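Local coordinates for open reading frame 2 (Aeromonas sobria, PDB 3WQB), which probably acts as a dedicated chaperone that assists maturation of a secreted subtilisin-like serine protease from the same bacterium, binding it in a two-protein complex, at residues 82-87 with 134-139; 76-81 with 138-143. One frame throughout, in Å; residues are numbered along the deposited sequence.

Contact 1 (82-87 with 134-139)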
loop_
_atom_site.group_PDB
_atom_site.type_symbol
_atom_site.label_atom_id
_atom_site.label_comp_id
_atom_site.label_asym_id
_atom_site.label_seq_id
_atom_site.Cartn_x
_atom_site.Cartn_y
_atom_site.Cartn_z
ATOM N N GLY B 82 -1.081 -26.824 3.314
ATOM C CA GLY B 82 -1.005 -28.046 2.518
ATOM C C GLY B 82 -0.450 -27.825 1.120
ATOM O O GLY B 82 -0.106 -28.784 0.420
ATOM N N THR B 83 -0.359 -26.558 0.715
ATOM C CA THR B 83 0.136 -26.183 -0.610
ATOM C C THR B 83 1.630 -25.863 -0.582
ATOM O O THR B 83 2.127 -25.242 0.361
ATOM C CB THR B 83 -0.678 -24.996 -1.187
ATOM O OG1 THR B 83 -2.035 -25.412 -1.382
ATOM C CG2 THR B 83 -0.112 -24.502 -2.524
ATOM N N LEU B 84 2.328 -26.326 -1.617
ATOM C CA LEU B 84 3.722 -25.993 -1.870
ATOM C C LEU B 84 3.804 -25.179 -3.149
ATOM O O LEU B 84 3.196 -25.544 -4.163
ATOM C CB LEU B 84 4.560 -27.267 -2.045
ATOM C CG LEU B 84 4.633 -28.268 -0.893
ATOM C CD1 LEU B 84 4.868 -29.665 -1.434
ATOM C CD2 LEU B 84 5.725 -27.895 0.074
ATOM N N LEU B 85 4.543 -24.077 -3.101
ATOM C CA LEU B 85 4.874 -23.316 -4.311
ATOM C C LEU B 85 6.224 -23.801 -4.803
ATOM O O LEU B 85 7.171 -23.904 -4.028
ATOM C CB LEU B 85 4.935 -21.811 -4.040
ATOM C CG LEU B 85 3.741 -21.087 -3.410
ATOM C CD1 LEU B 85 3.912 -19.598 -3.631
ATOM C CD2 LEU B 85 2.390 -21.537 -3.935
ATOM N N VAL B 86 6.296 -24.111 -6.092
ATOM C CA VAL B 86 7.508 -24.642 -6.706
ATOM C C VAL B 86 7.820 -23.843 -7.969
ATOM O O VAL B 86 6.946 -23.658 -8.820
ATOM C CB VAL B 86 7.334 -26.152 -7.045
ATOM C CG1 VAL B 86 8.456 -26.664 -7.933
ATOM C CG2 VAL B 86 7.269 -26.974 -5.775
ATOM N N GLU B 87 9.055 -23.359 -8.086
ATOM C CA GLU B 87 9.473 -22.670 -9.304
ATOM C C GLU B 87 9.916 -23.680 -10.361
ATOM O O GLU B 87 11.045 -24.176 -10.341
ATOM C CB GLU B 87 10.561 -21.632 -9.028
ATOM C CG GLU B 87 10.801 -20.701 -10.212
ATOM C CD GLU B 87 11.570 -19.449 -9.851
ATOM O OE1 GLU B 87 12.313 -19.459 -8.845
ATOM O OE2 GLU B 87 11.431 -18.448 -10.589
ATOM N N VAL B 134 15.566 -27.432 -6.654
ATOM C CA VAL B 134 14.288 -26.794 -6.942
ATOM C C VAL B 134 13.959 -25.784 -5.844
ATOM O O VAL B 134 14.062 -26.098 -4.657
ATOM C CB VAL B 134 13.152 -27.841 -7.073
ATOM C CG1 VAL B 134 11.859 -27.184 -7.528
ATOM C CG2 VAL B 134 13.554 -28.954 -8.040
ATOM N N ASN B 135 13.603 -24.567 -6.249
ATOM C CA ASN B 135 13.115 -23.547 -5.321
ATOM C C ASN B 135 11.684 -23.859 -4.894
ATOM O O ASN B 135 10.794 -24.000 -5.728
ATOM C CB ASN B 135 13.191 -22.153 -5.951
ATOM C CG ASN B 135 14.545 -21.489 -5.757
ATOM O OD1 ASN B 135 15.593 -22.115 -5.922
ATOM N ND2 ASN B 135 14.525 -20.207 -5.403
ATOM N N VAL B 136 11.486 -23.991 -3.590
ATOM C CA VAL B 136 10.197 -24.398 -3.030
ATOM C C VAL B 136 9.832 -23.529 -1.823
ATOM O O VAL B 136 10.699 -23.121 -1.058
ATOM C CB VAL B 136 10.204 -25.915 -2.653
ATOM C CG1 VAL B 136 11.347 -26.250 -1.690
ATOM C CG2 VAL B 136 8.865 -26.361 -2.070
ATOM N N GLN B 137 8.540 -23.249 -1.668
ATOM C CA GLN B 137 8.036 -22.544 -0.498
ATOM C C GLN B 137 6.804 -23.270 0.029
ATOM O O GLN B 137 5.853 -23.524 -0.716
ATOM C CB GLN B 137 7.698 -21.081 -0.837
ATOM C CG GLN B 137 7.213 -20.233 0.353
ATOM C CD GLN B 137 6.732 -18.849 -0.063
ATOM O OE1 GLN B 137 6.343 -18.636 -1.205
ATOM N NE2 GLN B 137 6.766 -17.900 0.866
ATOM N N ILE B 138 6.846 -23.635 1.305
ATOM C CA ILE B 138 5.679 -24.189 1.984
ATOM C C ILE B 138 4.742 -23.036 2.323
ATOM O O ILE B 138 5.145 -22.084 2.999
ATOM C CB ILE B 138 6.082 -24.929 3.283
ATOM C CG1 ILE B 138 7.028 -26.089 2.951
ATOM C CG2 ILE B 138 4.843 -25.435 4.021
ATOM C CD1 ILE B 138 7.768 -26.676 4.141
ATOM N N GLU B 139 3.505 -23.098 1.835
ATOM C CA GLU B 139 2.559 -22.021 2.127
ATOM C C GLU B 139 2.130 -22.006 3.591
ATOM O O GLU B 139 1.614 -22.997 4.117
ATOM C CB GLU B 139 1.327 -22.062 1.227
ATOM C CG GLU B 139 0.301 -21.005 1.636
ATOM C CD GLU B 139 -0.857 -20.887 0.686
ATOM O OE1 GLU B 139 -1.473 -21.916 0.348
ATOM O OE2 GLU B 139 -1.173 -19.747 0.309
HETATM O O HOH W 1 1.561 -25.677 3.156
HETATM O O HOH W 2 13.349 -24.037 -8.955
#

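Contact 2 (76-81 with 138-143)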
loop_
_atom_site.group_PDB
_atom_site.type_symbol
_atom_site.label_atom_id
_atom_site.label_comp_id
_atom_site.label_asym_id
_atom_site.label_seq_id
_atom_site.Cartn_x
_atom_site.Cartn_y
_atom_site.Cartn_z
ATOM N N PRO B 76 0.793 -12.615 13.202
ATOM C CA PRO B 76 -0.372 -13.493 13.182
ATOM C C PRO B 76 0.013 -14.964 13.242
ATOM O O PRO B 76 1.101 -15.348 12.803
ATOM C CB PRO B 76 -1.031 -13.174 11.832
ATOM C CG PRO B 76 0.078 -12.656 10.989
ATOM C CD PRO B 76 0.957 -11.897 11.924
ATOM N N GLU B 77 -0.888 -15.757 13.807
ATOM C CA GLU B 77 -0.802 -17.207 13.798
ATOM C C GLU B 77 -0.824 -17.711 12.353
ATOM O O GLU B 77 -1.716 -17.349 11.581
ATOM C CB GLU B 77 -1.995 -17.763 14.578
ATOM C CG GLU B 77 -2.001 -19.245 14.801
ATOM C CD GLU B 77 -3.242 -19.693 15.544
ATOM O OE1 GLU B 77 -4.286 -19.912 14.888
ATOM O OE2 GLU B 77 -3.174 -19.822 16.785
ATOM N N LEU B 78 0.156 -18.539 11.991
ATOM C CA LEU B 78 0.213 -19.103 10.639
ATOM C C LEU B 78 -0.141 -20.585 10.619
ATOM O O LEU B 78 0.115 -21.311 11.580
ATOM C CB LEU B 78 1.589 -18.881 10.005
ATOM C CG LEU B 78 2.104 -17.442 9.891
ATOM C CD1 LEU B 78 3.472 -17.441 9.228
ATOM C CD2 LEU B 78 1.137 -16.552 9.130
ATOM N N THR B 79 -0.725 -21.026 9.513
ATOM C CA THR B 79 -1.135 -22.416 9.360
ATOM C C THR B 79 -0.548 -23.017 8.094
ATOM O O THR B 79 -0.530 -22.385 7.043
ATOM C CB THR B 79 -2.676 -22.546 9.361
ATOM O OG1 THR B 79 -3.182 -22.008 10.588
ATOM C CG2 THR B 79 -3.108 -23.998 9.262
ATOM N N VAL B 80 -0.058 -24.245 8.206
ATOM C CA VAL B 80 0.419 -24.975 7.039
ATOM C C VAL B 80 -0.806 -25.330 6.209
ATOM O O VAL B 80 -1.623 -26.158 6.621
ATOM C CB VAL B 80 1.179 -26.259 7.449
ATOM C CG1 VAL B 80 1.667 -27.007 6.209
ATOM C CG2 VAL B 80 2.337 -25.922 8.370
ATOM N N SER B 81 -0.947 -24.683 5.054
ATOM C CA SER B 81 -2.145 -24.835 4.230
ATOM C C SER B 81 -2.234 -26.189 3.531
ATOM O O SER B 81 -3.329 -26.639 3.188
ATOM C CB SER B 81 -2.223 -23.716 3.185
ATOM O OG SER B 81 -1.281 -23.915 2.142
ATOM N N ILE B 138 6.846 -23.635 1.305
ATOM C CA ILE B 138 5.679 -24.189 1.984
ATOM C C ILE B 138 4.742 -23.036 2.323
ATOM O O ILE B 138 5.145 -22.084 2.999
ATOM C CB ILE B 138 6.082 -24.929 3.283
ATOM C CG1 ILE B 138 7.028 -26.089 2.951
ATOM C CG2 ILE B 138 4.843 -25.435 4.021
ATOM C CD1 ILE B 138 7.768 -26.676 4.141
ATOM N N GLU B 139 3.505 -23.098 1.835
ATOM C CA GLU B 139 2.559 -22.021 2.127
ATOM C C GLU B 139 2.130 -22.006 3.591
ATOM O O GLU B 139 1.614 -22.997 4.117
ATOM C CB GLU B 139 1.327 -22.062 1.227
ATOM C CG GLU B 139 0.301 -21.005 1.636
ATOM C CD GLU B 139 -0.857 -20.887 0.686
ATOM O OE1 GLU B 139 -1.473 -21.916 0.348
ATOM O OE2 GLU B 139 -1.173 -19.747 0.309
ATOM N N LEU B 140 2.355 -20.868 4.229
ATOM C CA LEU B 140 1.925 -20.633 5.596
ATOM C C LEU B 140 0.862 -19.544 5.557
ATOM O O LEU B 140 1.168 -18.366 5.338
ATOM C CB LEU B 140 3.112 -20.236 6.478
ATOM C CG LEU B 140 4.297 -21.217 6.488
ATOM C CD1 LEU B 140 5.459 -20.669 7.318
ATOM C CD2 LEU B 140 3.890 -22.618 6.971
ATOM N N SER B 141 -0.385 -19.959 5.752
ATOM C CA SER B 141 -1.546 -19.094 5.574
ATOM C C SER B 141 -1.925 -18.402 6.871
ATOM O O SER B 141 -1.487 -18.794 7.949
ATOM C CB SER B 141 -2.731 -19.908 5.054
ATOM O OG SER B 141 -3.211 -20.782 6.059
ATOM N N GLY B 142 -2.743 -17.361 6.752
ATOM C CA GLY B 142 -3.198 -16.614 7.914
ATOM C C GLY B 142 -3.447 -15.165 7.577
ATOM O O GLY B 142 -3.339 -14.753 6.412
ATOM N N ALA B 143 -3.759 -14.391 8.606
ATOM C CA ALA B 143 -4.245 -13.028 8.438
ATOM C C ALA B 143 -3.107 -12.012 8.322
ATOM O O ALA B 143 -2.986 -11.095 9.132
ATOM C CB ALA B 143 -5.194 -12.677 9.584
HETATM O O HOH W 3 -3.942 -15.623 11.160
#

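Contact 1 (82-87 with 134-139)
The amide of Gln137 and the carboxylate of Glu139 run alongside neighbours on 82-87: Gln137 OE1 comes to 3.6 Å from Leu85 CD1, and Glu139 OE1 to 3.5 Å from Thr83 CB. Gln137 stretches out fully from the strand, CG trans to the main-chain N (chi1 -177°), bringing its amide to the end of Leu85, but OE1 bonds to the backbone of the partner protein. Glu139 divides its oxygens, OE1 going to Ser81 and OE2 to the partner backbone. At the far end Glu87 and Asn135 lie side by side, carboxylate and amide planes 62° apart; Glu87 OE2 makes its salt bridge outside this pair, to a basic side chain of the partner chain. The apolar face carries Leu84, Val86, Val136 and Ile138. Leu84 CD2 meets Ile138 CG1 at 3.6 Å, and Val86 CG1 presses closer still on Val134 CG1, at 3.5 Å, a little nearer than methyl groups normally pack. Helix 122-131 packs on Leu84 and Ile138, and helix 90-98 on Val86 and Val134. Four backbone hydrogen bonds join the antiparallel strands, among them Leu85 N to Gln137 O at 2.8 Å and Glu87 N to Asn135 O at 3.0 Å. Beyond this, water 2 takes Asn135 N-H and donates to Glu87 O (2.7 Å), and at the other end water 1 links Gly82 N, Thr83 O and Glu139 O. The chemistry is divided: hydrocarbon seals one face against the helices, while several polar ends on the opposite face, those of Glu87, Gln137 and Glu139, bond to the other protein, consistent with a binding surface.

Contact 2 (76-81 with 138-143)
Ser81 OG donates to Glu139 OE1 at 2.7 Å, on the anti side and 25° out of the carboxylate plane. The serine hydroxyl sits between its backbone N and carbonyl carbon (chi1 74°), which brings it against the glutamate stem, 3.3 Å from Glu139 CB. Three backbone bonds accompany this grip. Thr79 and Ser141 form a hydrogen-bonded pair, Thr79 N to Ser141 O and Ser141 N to Thr79 O, while Ser81 N reaches Glu139 O over a longer 3.2 Å. Between them Val80 and Leu140 form a non-hydrogen-bonded pair, with Val80 CG2 set 3.9 Å from Leu140 CD2. Leu78 crosses Leu140 at about a right angle, its CD1 3.9 Å from Leu140 CB. Past the paired residues the strands part, and water 3 bridges them by donating to Glu77 O (2.8 Å) and accepting from Ala143 N.

In the next shell, Thr83 N, two residues on in the chain and past the corner at Gly82, donates to Ser81 OG, so the hydroxyl that holds Glu139 is itself fixed by the turn. Leu69 packs on Leu140, and Leu63 on Val80. On the other face Ser141 OG bonds to a polar side chain of the partner protein, and Gly142 adds backbone bonds to the same chain. Glu139 faces both Ser81 and Thr83, so the register slips by two residues where the chain turns at Gly82. This is a bulge-like break in an antiparallel ribbon, here carrying the sheet onward from the main four strands along the interface with the other protein.

How the contacts relate
Contacts 1 and 2 lie along one strand, 136-141, their centres 13 Å apart. Strands 78-81 and 83-87 follow each other in the chain and both run antiparallel to it, contact 1 using its N-terminal part and contact 2 its C-terminal part, with an overlap at Ile138 and Glu139. Strand 83-87 opens a beta-alpha-beta-beta-alpha-beta series that 136-141 closes, and these two strands lie side by side in the resulting ferredoxin-like sheet, as in subtilisin-type propeptides. Contact 1 therefore belongs to the helix-backed core, whereas contact 2 extends the sheet away from it. Both contribute residues to the surface that meets the other protein.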